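Local coordinates for protein putative hyaluronoglucosaminidase (PDB 6PWI) that probably hydrolyses N-acetylhexosamine glycosides as a family 84 glycoside hydrolase, the chain being a piece of a longer protein, probably secreted and attached to the cell wall, at residues 253-263 and 274-285; 293-301 and 327-335. All blocks are in the same frame, centred on the assembly; numbering follows the deposited sequence.

Interaction 1. Residues 253-263 and 274-285; sequences WTIHPFLKDGM and DLEKIIAKFEQL
W253 and L285 touch where strand 253-255 runs nearly antiparallel to helix 274-285, their short axes at 163° and 10.4 Å apart at closest approach. This is a barrel strand packed on the helix that follows it in the beta-alpha-beta unit 250-255, 268-286, 293-296 of a (beta/alpha)8 barrel. The indole of W253, with CG anti to the backbone N (chi1 -169°), fills the end of the contact nearest L285, with K281 CG 3.7 Å from its CH2. L285 sits over one face, its CD2 3.6 Å from the six-membered ring centroid in a CH-pi contact, while F282 CE1 lies at the indole edge, 3.7 Å from W253 CZ3. W253 NE1 bonds to Y229 OH. I255 divides its branches: CG2 meets the F282 ring edge, and CD1 lies 3.8 Å from I278 CG1. I278 CD1 reaches P257 CB. Beyond the type I turn L259-G262, M263, bent at chi2, lays its SD beside D274 CB (3.9 Å) and its CE near L275 CB (4.1 Å). D274 OD2 makes a salt bridge with R226 and accepts a hydrogen bond from the backbone N of N264; K281 NZ bonds to W225 O. Apolar packing thus holds strand to helix, while neighbouring loops satisfy both charged ends.

Interaction 2. Residues 293-301 and 327-335; sequences FGVLADDAE and FIFVPKVYT
F293 and F327 begin a parallel pairing between neighbouring strands, the fourth and fifth of the closed eight-stranded (beta/alpha)8 barrel of the catalytic domain. The strands run at 17° to each other, and G294, V295 and L296 pair with I328, F329 and V330. Four backbone bonds alternate from one strand to the other: I328 N to F293 O, V295 N to I328 O (2.8 Å), V330 N to V295 O, and A297 N to V330 O. The first three are nearly straight, whereas the last bends to 145° as the chain leaves the strand. V295 and F329 share one face of the sheet. The phenyl group of F329, anti to its own amide nitrogen (chi1 -178°), extends along the neighbouring strand, so that CD1 lies 4.0 Å from V295 CG1 and CZ 3.7 Å from A297 CB. On the other face, L296 CD2 packs against V330 CG2. At the N-terminal end of the pairing, F293 CB rests 3.6 Å from F327 CE1.

Past the strands, the type I turn A297-A300 carries D299, the predicted proton donor, whose OD1 bonds to H256. D298 CB meets Y334 CE2 at 4.0 Å, and the extended chain of K332 runs beside the turn, with CE 3.7 Å from A300 O. Helix 304-321 covers the V295 side, where V295 touches M311 and A297 touches Q307, while F329 reaches I351 of helix 346-351. Strand 250-255 bonds to the far edge of 293-296, and strand 359-362 continues the barrel beyond 328-330.

Interactions 1 and 2 follow one another along the chain, their centres 13 Å apart, and illustrate two of the kinds of contact that build a (beta/alpha)8 barrel: strand against outer helix, then strand against strand. Helix 268-286 leads into strand 293-296, completing a beta-alpha-beta unit with strand 250-255, and helix 304-321 makes the next one to strand 328-330. The segments 253-263 and 293-301 meet directly through probable backbone bonds, W253 O to G294 N and I255 O to L296 N. Beyond the strand ends, L259 packs on D299, so the loop of interaction 1 borders the turn bearing the predicted proton donor.

Interaction 1. Residues 253-263 and 274-285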
loop_
_atom_site.group_PDB
_atom_site.type_symbol
_atom_site.label_atom_id
_atom_site.label_comp_id
_atom_site.label_asym_id
_atom_site.label_seq_id
_atom_site.Cartn_x
_atom_site.Cartn_y
_atom_site.Cartn_z
ATOM N N TRP A 253 -14.582 -6.339 -6.700
ATOM C CA TRP A 253 -14.720 -7.782 -6.802
ATOM C C TRP A 253 -14.199 -8.222 -8.166
ATOM O O TRP A 253 -14.276 -7.448 -9.113
ATOM C CB TRP A 253 -16.178 -8.201 -6.570
ATOM C CG TRP A 253 -16.334 -9.683 -6.394
ATOM C CD1 TRP A 253 -16.027 -10.417 -5.282
ATOM C CD2 TRP A 253 -16.802 -10.620 -7.380
ATOM N NE1 TRP A 253 -16.274 -11.743 -5.507
ATOM C CE2 TRP A 253 -16.749 -11.901 -6.783
ATOM C CE3 TRP A 253 -17.262 -10.504 -8.698
ATOM C CZ2 TRP A 253 -17.147 -13.054 -7.463
ATOM C CZ3 TRP A 253 -17.657 -11.643 -9.368
ATOM C CH2 TRP A 253 -17.597 -12.900 -8.756
ATOM N N THR A 254 -13.662 -9.447 -8.260
ATOM C CA THR A 254 -13.066 -9.928 -9.505
ATOM C C THR A 254 -13.552 -11.338 -9.842
ATOM O O THR A 254 -14.030 -12.054 -8.966
ATOM C CB THR A 254 -11.529 -9.917 -9.455
ATOM O OG1 THR A 254 -11.085 -10.725 -8.362
ATOM C CG2 THR A 254 -10.954 -8.521 -9.351
ATOM N N ILE A 255 -13.374 -11.736 -11.111
ATOM C CA ILE A 255 -13.844 -13.018 -11.616
ATOM C C ILE A 255 -12.855 -13.574 -12.646
ATOM O O ILE A 255 -12.250 -12.812 -13.396
ATOM C CB ILE A 255 -15.272 -12.879 -12.188
ATOM C CG1 ILE A 255 -15.862 -14.228 -12.599
ATOM C CG2 ILE A 255 -15.330 -11.861 -13.324
ATOM C CD1 ILE A 255 -17.370 -14.203 -12.756
ATOM N N HIS A 256 -12.702 -14.907 -12.673
ATOM C CA HIS A 256 -11.943 -15.620 -13.693
ATOM C C HIS A 256 -12.891 -16.435 -14.568
ATOM O O HIS A 256 -13.082 -17.621 -14.317
ATOM C CB HIS A 256 -10.973 -16.613 -13.042
ATOM C CG HIS A 256 -9.855 -15.965 -12.304
ATOM N ND1 HIS A 256 -8.576 -15.900 -12.820
ATOM C CD2 HIS A 256 -9.819 -15.348 -11.101
ATOM C CE1 HIS A 256 -7.796 -15.274 -11.961
ATOM N NE2 HIS A 256 -8.537 -14.920 -10.899
ATOM N N PRO A 257 -13.536 -15.855 -15.603
ATOM C CA PRO A 257 -14.480 -16.613 -16.425
ATOM C C PRO A 257 -13.962 -17.342 -17.665
ATOM O O PRO A 257 -14.764 -17.818 -18.464
ATOM C CB PRO A 257 -15.430 -15.498 -16.872
ATOM C CG PRO A 257 -14.520 -14.309 -17.061
ATOM C CD PRO A 257 -13.474 -14.434 -15.973
ATOM N N PHE A 258 -12.640 -17.459 -17.830
ATOM C CA PHE A 258 -12.123 -18.010 -19.074
ATOM C C PHE A 258 -11.315 -19.276 -18.820
ATOM O O PHE A 258 -10.443 -19.620 -19.616
ATOM C CB PHE A 258 -11.279 -16.989 -19.842
ATOM C CG PHE A 258 -11.959 -15.677 -20.142
ATOM C CD1 PHE A 258 -12.978 -15.602 -21.081
ATOM C CD2 PHE A 258 -11.568 -14.514 -19.496
ATOM C CE1 PHE A 258 -13.600 -14.396 -21.359
ATOM C CE2 PHE A 258 -12.189 -13.307 -19.776
ATOM C CZ PHE A 258 -13.204 -13.249 -20.707
ATOM N N LEU A 259 -11.617 -19.975 -17.722
ATOM C CA LEU A 259 -10.960 -21.248 -17.462
ATOM C C LEU A 259 -11.516 -22.309 -18.416
ATOM O O LEU A 259 -12.311 -21.978 -19.302
ATOM C CB LEU A 259 -11.149 -21.625 -15.988
ATOM C CG LEU A 259 -10.591 -20.627 -14.972
ATOM C CD1 LEU A 259 -11.007 -21.002 -13.560
ATOM C CD2 LEU A 259 -9.077 -20.515 -15.069
ATOM N N LYS A 260 -11.074 -23.568 -18.230
ATOM C CA LYS A 260 -11.473 -24.717 -19.035
ATOM C C LYS A 260 -12.996 -24.869 -19.025
ATOM O O LYS A 260 -13.612 -24.975 -20.085
ATOM C CB LYS A 260 -10.761 -26.002 -18.587
ATOM N N ASP A 261 -13.598 -24.847 -17.828
ATOM C CA ASP A 261 -15.037 -25.019 -17.683
ATOM C C ASP A 261 -15.739 -23.671 -17.818
ATOM O O ASP A 261 -16.926 -23.565 -17.527
ATOM C CB ASP A 261 -15.405 -25.611 -16.318
ATOM C CG ASP A 261 -14.444 -26.668 -15.795
ATOM O OD1 ASP A 261 -14.119 -27.605 -16.566
ATOM O OD2 ASP A 261 -14.029 -26.547 -14.615
ATOM N N GLY A 262 -14.999 -22.647 -18.255
ATOM C CA GLY A 262 -15.485 -21.279 -18.229
ATOM C C GLY A 262 -16.469 -20.960 -19.353
ATOM O O GLY A 262 -16.933 -21.842 -20.075
ATOM N N MET A 263 -16.777 -19.665 -19.467
ATOM C CA MET A 263 -17.610 -19.075 -20.498
ATOM C C MET A 263 -17.555 -19.903 -21.782
ATOM O O MET A 263 -16.493 -20.082 -22.373
ATOM C CB MET A 263 -17.096 -17.663 -20.789
ATOM C CG MET A 263 -18.161 -16.721 -21.260
ATOM S SD MET A 263 -19.165 -16.168 -19.881
ATOM C CE MET A 263 -20.365 -15.185 -20.776
ATOM N N ASP A 274 -24.537 -18.401 -20.649
ATOM C CA ASP A 274 -23.413 -18.115 -19.774
ATOM C C ASP A 274 -23.349 -16.625 -19.432
ATOM O O ASP A 274 -22.931 -16.259 -18.335
ATOM C CB ASP A 274 -22.112 -18.702 -20.331
ATOM C CG ASP A 274 -21.780 -20.080 -19.778
ATOM O OD1 ASP A 274 -22.368 -20.459 -18.736
ATOM O OD2 ASP A 274 -20.928 -20.764 -20.386
ATOM N N LEU A 275 -23.781 -15.763 -20.360
ATOM C CA LEU A 275 -23.793 -14.332 -20.091
ATOM C C LEU A 275 -24.840 -14.006 -19.028
ATOM O O LEU A 275 -24.681 -13.044 -18.278
ATOM C CB LEU A 275 -24.040 -13.546 -21.382
ATOM C CG LEU A 275 -24.083 -12.028 -21.204
ATOM C CD1 LEU A 275 -22.744 -11.499 -20.718
ATOM C CD2 LEU A 275 -24.509 -11.325 -22.484
ATOM N N GLU A 276 -25.903 -14.820 -18.970
ATOM C CA GLU A 276 -26.973 -14.647 -17.999
ATOM C C GLU A 276 -26.428 -14.871 -16.590
ATOM O O GLU A 276 -26.797 -14.159 -15.654
ATOM C CB GLU A 276 -28.120 -15.621 -18.273
ATOM C CG GLU A 276 -29.122 -15.120 -19.300
ATOM C CD GLU A 276 -30.394 -15.946 -19.451
ATOM O OE1 GLU A 276 -30.681 -16.783 -18.560
ATOM O OE2 GLU A 276 -31.102 -15.749 -20.463
ATOM N N LYS A 277 -25.542 -15.865 -16.466
ATOM C CA LYS A 277 -25.021 -16.286 -15.176
ATOM C C LYS A 277 -24.004 -15.274 -14.657
ATOM O O LYS A 277 -24.074 -14.887 -13.491
ATOM C CB LYS A 277 -24.446 -17.703 -15.245
ATOM C CG LYS A 277 -25.312 -18.680 -16.022
ATOM C CD LYS A 277 -25.518 -20.004 -15.344
ATOM C CE LYS A 277 -26.508 -20.855 -16.110
ATOM N NZ LYS A 277 -26.185 -22.292 -15.974
ATOM N N ILE A 278 -23.082 -14.835 -15.526
ATOM C CA ILE A 278 -22.074 -13.876 -15.101
ATOM C C ILE A 278 -22.767 -12.606 -14.605
ATOM O O ILE A 278 -22.425 -12.082 -13.546
ATOM C CB ILE A 278 -20.993 -13.617 -16.177
ATOM C CG1 ILE A 278 -19.718 -13.033 -15.560
ATOM C CG2 ILE A 278 -21.519 -12.744 -17.308
ATOM C CD1 ILE A 278 -18.487 -13.129 -16.439
ATOM N N ILE A 279 -23.777 -12.149 -15.353
ATOM C CA ILE A 279 -24.503 -10.943 -14.993
ATOM C C ILE A 279 -25.261 -11.186 -13.688
ATOM O O ILE A 279 -25.343 -10.292 -12.849
ATOM C CB ILE A 279 -25.395 -10.465 -16.161
ATOM C CG1 ILE A 279 -24.561 -9.736 -17.220
ATOM C CG2 ILE A 279 -26.554 -9.599 -15.669
ATOM C CD1 ILE A 279 -25.269 -9.532 -18.535
ATOM N N ALA A 280 -25.784 -12.402 -13.503
ATOM C CA ALA A 280 -26.478 -12.723 -12.266
ATOM C C ALA A 280 -25.497 -12.586 -11.103
ATOM O O ALA A 280 -25.801 -11.944 -10.097
ATOM C CB ALA A 280 -27.088 -14.104 -12.336
ATOM N N LYS A 281 -24.306 -13.170 -11.276
ATOM C CA LYS A 281 -23.282 -13.141 -10.247
ATOM C C LYS A 281 -22.901 -11.697 -9.929
ATOM O O LYS A 281 -22.739 -11.356 -8.760
ATOM C CB LYS A 281 -22.056 -13.962 -10.648
ATOM C CG LYS A 281 -20.993 -14.084 -9.567
ATOM C CD LYS A 281 -21.545 -14.481 -8.214
ATOM C CE LYS A 281 -20.646 -15.449 -7.479
ATOM N NZ LYS A 281 -20.252 -16.586 -8.346
ATOM N N PHE A 282 -22.772 -10.862 -10.969
ATOM C CA PHE A 282 -22.416 -9.465 -10.772
ATOM C C PHE A 282 -23.525 -8.768 -9.994
ATOM O O PHE A 282 -23.243 -7.949 -9.121
ATOM C CB PHE A 282 -22.104 -8.768 -12.100
ATOM C CG PHE A 282 -20.699 -8.937 -12.632
ATOM C CD1 PHE A 282 -19.797 -9.812 -12.043
ATOM C CD2 PHE A 282 -20.279 -8.235 -13.753
ATOM C CE1 PHE A 282 -18.512 -9.957 -12.546
ATOM C CE2 PHE A 282 -18.995 -8.383 -14.257
ATOM C CZ PHE A 282 -18.113 -9.247 -13.654
ATOM N N GLU A 283 -24.780 -9.121 -10.312
ATOM C CA GLU A 283 -25.949 -8.565 -9.643
ATOM C C GLU A 283 -25.914 -8.912 -8.157
ATOM O O GLU A 283 -26.263 -8.074 -7.326
ATOM C CB GLU A 283 -27.253 -9.052 -10.283
ATOM C CG GLU A 283 -27.524 -8.494 -11.670
ATOM C CD GLU A 283 -27.875 -7.016 -11.727
ATOM O OE1 GLU A 283 -27.889 -6.364 -10.655
ATOM O OE2 GLU A 283 -28.137 -6.518 -12.844
ATOM N N GLN A 284 -25.482 -10.142 -7.832
ATOM C CA GLN A 284 -25.411 -10.587 -6.446
ATOM C C GLN A 284 -24.429 -9.709 -5.669
ATOM O O GLN A 284 -24.752 -9.244 -4.576
ATOM C CB GLN A 284 -25.076 -12.079 -6.333
ATOM C CG GLN A 284 -25.246 -12.623 -4.917
ATOM C CD GLN A 284 -24.587 -13.957 -4.638
ATOM O OE1 GLN A 284 -23.617 -14.357 -5.280
ATOM N NE2 GLN A 284 -25.103 -14.656 -3.642
ATOM N N LEU A 285 -23.241 -9.468 -6.243
ATOM C CA LEU A 285 -22.265 -8.609 -5.590
ATOM C C LEU A 285 -22.795 -7.178 -5.546
ATOM O O LEU A 285 -22.622 -6.506 -4.531
ATOM C CB LEU A 285 -20.912 -8.681 -6.307
ATOM C CG LEU A 285 -19.972 -9.825 -5.912
ATOM C CD1 LEU A 285 -19.829 -9.958 -4.405
ATOM C CD2 LEU A 285 -20.400 -11.143 -6.527
#

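Interaction 2. Residues 293-301 and 327-335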
loop_
_atom_site.group_PDB
_atom_site.type_symbol
_atom_site.label_atom_id
_atom_site.label_comp_id
_atom_site.label_asym_id
_atom_site.label_seq_id
_atom_site.Cartn_x
_atom_site.Cartn_y
_atom_site.Cartn_z
ATOM N N PHE A 293 -15.684 -3.737 -10.688
ATOM C CA PHE A 293 -15.424 -5.140 -10.952
ATOM C C PHE A 293 -14.149 -5.308 -11.777
ATOM O O PHE A 293 -13.820 -4.456 -12.598
ATOM C CB PHE A 293 -16.630 -5.759 -11.667
ATOM C CG PHE A 293 -17.894 -5.773 -10.849
ATOM C CD1 PHE A 293 -18.155 -6.811 -9.964
ATOM C CD2 PHE A 293 -18.819 -4.745 -10.950
ATOM C CE1 PHE A 293 -19.316 -6.824 -9.203
ATOM C CE2 PHE A 293 -19.977 -4.753 -10.182
ATOM C CZ PHE A 293 -20.226 -5.794 -9.314
ATOM N N GLY A 294 -13.449 -6.427 -11.550
ATOM C CA GLY A 294 -12.303 -6.832 -12.348
ATOM C C GLY A 294 -12.565 -8.161 -13.048
ATOM O O GLY A 294 -13.232 -9.038 -12.499
ATOM N N VAL A 295 -12.043 -8.295 -14.272
ATOM C CA VAL A 295 -12.120 -9.537 -15.028
ATOM C C VAL A 295 -10.693 -10.021 -15.273
ATOM O O VAL A 295 -9.889 -9.306 -15.863
ATOM C CB VAL A 295 -12.891 -9.342 -16.350
ATOM C CG1 VAL A 295 -12.808 -10.572 -17.242
ATOM C CG2 VAL A 295 -14.343 -8.977 -16.098
ATOM N N LEU A 296 -10.380 -11.234 -14.812
ATOM C CA LEU A 296 -9.002 -11.697 -14.823
ATOM C C LEU A 296 -8.829 -12.797 -15.863
ATOM O O LEU A 296 -9.512 -13.817 -15.809
ATOM C CB LEU A 296 -8.626 -12.185 -13.422
ATOM C CG LEU A 296 -8.929 -11.218 -12.280
ATOM C CD1 LEU A 296 -8.382 -11.747 -10.963
ATOM C CD2 LEU A 296 -8.369 -9.834 -12.563
ATOM N N ALA A 297 -7.878 -12.590 -16.781
ATOM C CA ALA A 297 -7.679 -13.481 -17.913
ATOM C C ALA A 297 -6.255 -14.038 -17.938
ATOM O O ALA A 297 -5.833 -14.604 -18.943
ATOM C CB ALA A 297 -8.010 -12.757 -19.197
ATOM N N ASP A 298 -5.522 -13.887 -16.830
ATOM C CA ASP A 298 -4.146 -14.355 -16.745
ATOM C C ASP A 298 -4.084 -15.863 -16.982
ATOM O O ASP A 298 -3.046 -16.384 -17.374
ATOM C CB ASP A 298 -3.503 -13.983 -15.408
ATOM C CG ASP A 298 -4.380 -14.303 -14.211
ATOM O OD1 ASP A 298 -5.427 -13.647 -14.063
ATOM O OD2 ASP A 298 -4.017 -15.218 -13.442
ATOM N N ASP A 299 -5.205 -16.551 -16.756
ATOM C CA ASP A 299 -5.256 -17.999 -16.891
ATOM C C ASP A 299 -6.295 -18.406 -17.939
ATOM O O ASP A 299 -6.875 -19.487 -17.844
ATOM C CB ASP A 299 -5.500 -18.659 -15.529
ATOM C CG ASP A 299 -6.660 -18.076 -14.730
ATOM O OD1 ASP A 299 -7.410 -17.225 -15.277
ATOM O OD2 ASP A 299 -6.811 -18.484 -13.555
ATOM N N ALA A 300 -6.505 -17.548 -18.949
ATOM C CA ALA A 300 -7.586 -17.716 -19.910
ATOM C C ALA A 300 -7.212 -18.753 -20.968
ATOM O O ALA A 300 -6.037 -18.895 -21.307
ATOM C CB ALA A 300 -7.925 -16.389 -20.537
ATOM N N GLU A 301 -8.230 -19.442 -21.510
ATOM C CA GLU A 301 -8.011 -20.594 -22.374
ATOM C C GLU A 301 -8.276 -20.264 -23.845
ATOM O O GLU A 301 -7.426 -20.539 -24.688
ATOM C CB GLU A 301 -8.802 -21.817 -21.897
ATOM C CG GLU A 301 -8.267 -22.444 -20.616
ATOM C CD GLU A 301 -6.828 -22.942 -20.628
ATOM O OE1 GLU A 301 -6.418 -23.568 -21.631
ATOM O OE2 GLU A 301 -6.116 -22.705 -19.626
ATOM N N PHE A 327 -14.474 -1.020 -15.540
ATOM C CA PHE A 327 -13.912 -2.341 -15.331
ATOM C C PHE A 327 -12.386 -2.312 -15.383
ATOM O O PHE A 327 -11.771 -1.503 -16.082
ATOM C CB PHE A 327 -14.402 -3.323 -16.397
ATOM C CG PHE A 327 -15.814 -3.822 -16.221
ATOM C CD1 PHE A 327 -16.110 -4.816 -15.297
ATOM C CD2 PHE A 327 -16.843 -3.324 -17.010
ATOM C CE1 PHE A 327 -17.409 -5.285 -15.151
ATOM C CE2 PHE A 327 -18.141 -3.791 -16.861
ATOM C CZ PHE A 327 -18.422 -4.769 -15.933
ATOM N N ILE A 328 -11.803 -3.238 -14.623
ATOM C CA ILE A 328 -10.388 -3.543 -14.641
ATOM C C ILE A 328 -10.243 -4.880 -15.357
ATOM O O ILE A 328 -11.059 -5.773 -15.149
ATOM C CB ILE A 328 -9.897 -3.577 -13.183
ATOM C CG1 ILE A 328 -9.697 -2.152 -12.662
ATOM C CG2 ILE A 328 -8.645 -4.420 -13.026
ATOM C CD1 ILE A 328 -10.162 -1.941 -11.243
ATOM N N PHE A 329 -9.239 -4.999 -16.232
ATOM C CA PHE A 329 -9.006 -6.234 -16.970
ATOM C C PHE A 329 -7.535 -6.630 -16.852
ATOM O O PHE A 329 -6.646 -5.824 -17.099
ATOM C CB PHE A 329 -9.465 -6.078 -18.424
ATOM C CG PHE A 329 -9.317 -7.306 -19.290
ATOM C CD1 PHE A 329 -10.346 -8.233 -19.397
ATOM C CD2 PHE A 329 -8.152 -7.536 -20.009
ATOM C CE1 PHE A 329 -10.207 -9.369 -20.182
ATOM C CE2 PHE A 329 -8.014 -8.674 -20.791
ATOM C CZ PHE A 329 -9.040 -9.590 -20.878
ATOM N N VAL A 330 -7.285 -7.884 -16.467
ATOM C CA VAL A 330 -5.926 -8.389 -16.361
ATOM C C VAL A 330 -5.698 -9.327 -17.541
ATOM O O VAL A 330 -6.347 -10.360 -17.639
ATOM C CB VAL A 330 -5.683 -9.102 -15.016
ATOM C CG1 VAL A 330 -4.320 -9.775 -14.970
ATOM C CG2 VAL A 330 -5.838 -8.160 -13.845
ATOM N N PRO A 331 -4.788 -9.000 -18.485
ATOM C CA PRO A 331 -4.685 -9.762 -19.731
ATOM C C PRO A 331 -3.901 -11.055 -19.517
ATOM O O PRO A 331 -3.237 -11.211 -18.490
ATOM C CB PRO A 331 -3.945 -8.774 -20.644
ATOM C CG PRO A 331 -3.044 -7.999 -19.698
ATOM C CD PRO A 331 -3.813 -7.901 -18.395
ATOM N N LYS A 332 -4.002 -11.983 -20.481
ATOM C CA LYS A 332 -3.255 -13.228 -20.422
ATOM C C LYS A 332 -1.764 -12.935 -20.561
ATOM O O LYS A 332 -0.939 -13.555 -19.896
ATOM C CB LYS A 332 -3.693 -14.202 -21.516
ATOM C CG LYS A 332 -2.978 -15.544 -21.470
ATOM C CD LYS A 332 -3.162 -16.370 -22.717
ATOM C CE LYS A 332 -2.726 -17.807 -22.520
ATOM N NZ LYS A 332 -2.541 -18.496 -23.820
ATOM N N VAL A 333 -1.444 -11.987 -21.444
ATOM C CA VAL A 333 -0.098 -11.487 -21.653
ATOM C C VAL A 333 0.031 -10.190 -20.861
ATOM O O VAL A 333 -0.490 -9.159 -21.292
ATOM C CB VAL A 333 0.133 -11.250 -23.161
ATOM C CG1 VAL A 333 1.403 -10.463 -23.448
ATOM C CG2 VAL A 333 0.092 -12.549 -23.956
ATOM N N TYR A 334 0.720 -10.243 -19.710
ATOM C CA TYR A 334 0.752 -9.103 -18.803
ATOM C C TYR A 334 2.186 -8.655 -18.518
ATOM O O TYR A 334 2.424 -7.883 -17.586
ATOM C CB TYR A 334 -0.012 -9.401 -17.510
ATOM C CG TYR A 334 0.478 -10.615 -16.768
ATOM C CD1 TYR A 334 1.604 -10.559 -15.956
ATOM C CD2 TYR A 334 -0.175 -11.831 -16.902
ATOM C CE1 TYR A 334 2.066 -11.682 -15.290
ATOM C CE2 TYR A 334 0.266 -12.962 -16.235
ATOM C CZ TYR A 334 1.394 -12.887 -15.435
ATOM O OH TYR A 334 1.815 -14.015 -14.796
ATOM N N THR A 335 3.138 -9.153 -19.311
ATOM C CA THR A 335 4.513 -8.679 -19.244
ATOM C C THR A 335 5.073 -8.587 -20.656
ATOM O O THR A 335 4.599 -9.270 -21.568
ATOM C CB THR A 335 5.458 -9.585 -18.433
ATOM O OG1 THR A 335 5.859 -10.700 -19.229
ATOM C CG2 THR A 335 4.905 -10.056 -17.105
#